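Long-range contact in NegoA.19184.a (Neisseria gonorrhoeae, PDB 5UEB), which is of unknown function and carries a domain of the uncharacterised DUF4265 family: residues 77-82 with 110-115. Numbering follows the deposited sequence.
Sequences NTTINI and YLSVNF
Asn81 and Ser112 form a non-hydrogen-bonded pair between two antiparallel strands, on the polar face of a sheet whose two faces differ in chemistry. From Asn81, CB lies 3.3 Å from OH of Tyr110; chi1 of -53° sets CG beside the backbone N and against the same hydroxyl. The amide runs alongside the phenol, the two planes 31° apart. OD1 is 3.7 Å from Tyr110 OH, and ND2, 3.5 Å from it, is badly angled for a bond; that hydroxyl bonds to Leu46 O. In the conformer described, ND2 gives Ser112 OG a weak, tentative hydrogen bond (3.1 Å, bent to 125°), whereas OG also bonds to Pro45 O. Further along this face, a water donates to OG1 of Thr79, itself hydrogen-bonded to Leu51 O, and to OD1 of Asn114.

The opposite face is mainly apolar. Ile80 CG1 meets the edge of the Phe115 ring, 3.9 Å from CD2, while Val113 CG1 covers one face of that ring, offset toward its rim. CD1 of Ile82 touches CG2 of Val113, and Ile96 of helix 90-98 packs on Val113 and Phe115. Six backbone bonds join the strands, the central pair of a four-stranded antiparallel sheet.

The alternation implies a division of labour: one face buries hydrocarbon beneath a helix, the other uses hydroxyls to bond carbonyls of Pro45, Leu46 and Leu51, with Asn77 ND2, just before the strand, reaching Leu53 O.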
# COMPACT_ATOMS: atom_id res chain seq x y z
N ASN B 77 4.41 -14.12 -6.26
CA ASN B 77 4.59 -15.05 -5.16
C ASN B 77 3.70 -14.65 -3.99
O ASN B 77 3.32 -13.49 -3.83
CB ASN B 77 6.04 -15.05 -4.69
CG ASN B 77 6.98 -15.74 -5.66
OD1 ASN B 77 6.61 -16.73 -6.30
ND2 ASN B 77 8.20 -15.25 -5.76
N THR B 78 3.38 -15.64 -3.15
CA THR B 78 2.60 -15.46 -1.93
C THR B 78 3.52 -15.69 -0.73
O THR B 78 4.38 -16.57 -0.76
CB THR B 78 1.48 -16.50 -1.92
OG1 THR B 78 0.51 -16.17 -2.93
CG2 THR B 78 0.78 -16.59 -0.57
N THR B 79 3.35 -14.88 0.32
CA THR B 79 4.08 -15.02 1.58
C THR B 79 3.11 -15.37 2.69
O THR B 79 2.15 -14.63 2.93
CB THR B 79 4.80 -13.72 1.94
OG1 THR B 79 5.59 -13.27 0.83
CG2 THR B 79 5.72 -13.91 3.17
N ILE B 80 3.35 -16.50 3.37
CA ILE B 80 2.51 -16.98 4.47
C ILE B 80 3.39 -17.07 5.71
O ILE B 80 4.46 -17.68 5.67
CB ILE B 80 1.92 -18.37 4.15
CG1 ILE B 80 1.13 -18.35 2.83
CG2 ILE B 80 1.06 -18.86 5.32
CD1 ILE B 80 -0.06 -17.42 2.81
N ASN B 81 2.94 -16.45 6.81
CA ASN B 81 3.62 -16.54 8.10
C ASN B 81 2.96 -17.66 8.90
O ASN B 81 1.73 -17.74 8.95
CB ASN B 81 3.48 -15.26 8.93
CG ASN B 81 3.89 -13.99 8.18
OD1 ASN B 81 3.29 -12.94 8.40
ND2 ASN B 81 4.94 -14.06 7.35
N ILE B 82 3.77 -18.52 9.53
CA ILE B 82 3.24 -19.65 10.30
C ILE B 82 3.98 -19.71 11.62
O ILE B 82 5.21 -19.71 11.65
CB ILE B 82 3.42 -21.00 9.57
CG1 ILE B 82 2.89 -20.94 8.14
CG2 ILE B 82 2.77 -22.13 10.39
CD1 ILE B 82 3.14 -22.21 7.33
N TYR B 110 8.79 -20.50 14.14
CA TYR B 110 8.23 -19.53 13.21
C TYR B 110 8.84 -19.74 11.84
O TYR B 110 10.07 -19.89 11.71
CB TYR B 110 8.53 -18.09 13.67
CG TYR B 110 7.84 -17.01 12.85
CD1 TYR B 110 8.40 -16.51 11.67
CD2 TYR B 110 6.64 -16.47 13.28
CE1 TYR B 110 7.78 -15.52 10.95
CE2 TYR B 110 6.00 -15.47 12.56
CZ TYR B 110 6.58 -15.00 11.40
OH TYR B 110 5.94 -14.01 10.69
N LEU B 111 7.99 -19.72 10.82
CA LEU B 111 8.42 -19.81 9.43
C LEU B 111 7.67 -18.77 8.62
O LEU B 111 6.50 -18.49 8.88
CB LEU B 111 8.02 -21.17 8.81
CG LEU B 111 8.81 -22.43 9.16
CD1 LEU B 111 8.17 -23.64 8.50
CD2 LEU B 111 10.26 -22.27 8.72
N SER B 112 8.36 -18.20 7.64
CA SER B 112 7.68 -17.51 6.56
C SER B 112 7.93 -18.31 5.29
O SER B 112 9.06 -18.71 5.02
CB SER B 112 8.19 -16.07 6.44
OG SER B 112 7.27 -15.25 5.76
N VAL B 113 6.85 -18.56 4.54
CA VAL B 113 6.85 -19.49 3.42
C VAL B 113 6.50 -18.74 2.15
O VAL B 113 5.52 -17.99 2.11
CB VAL B 113 5.85 -20.63 3.65
CG1 VAL B 113 5.88 -21.62 2.49
CG2 VAL B 113 6.14 -21.32 4.99
N ASN B 114 7.30 -18.96 1.10
CA ASN B 114 7.02 -18.43 -0.23
C ASN B 114 6.34 -19.51 -1.06
O ASN B 114 6.86 -20.62 -1.19
CB ASN B 114 8.30 -18.04 -0.95
CG ASN B 114 8.03 -17.43 -2.30
OD1 ASN B 114 7.65 -16.26 -2.39
ND2 ASN B 114 8.17 -18.24 -3.36
N PHE B 115 5.19 -19.16 -1.65
CA PHE B 115 4.54 -20.02 -2.63
C PHE B 115 4.51 -19.36 -4.00
O PHE B 115 4.07 -18.21 -4.12
CB PHE B 115 3.10 -20.36 -2.20
CG PHE B 115 3.01 -21.28 -1.02
CD1 PHE B 115 3.32 -22.62 -1.14
CD2 PHE B 115 2.60 -20.80 0.22
CE1 PHE B 115 3.25 -23.47 -0.06
CE2 PHE B 115 2.52 -21.65 1.32
CZ PHE B 115 2.83 -22.99 1.18
O HOH W 1 1.41 -17.02 -5.28
O HOH W 2 7.86 -14.53 -0.24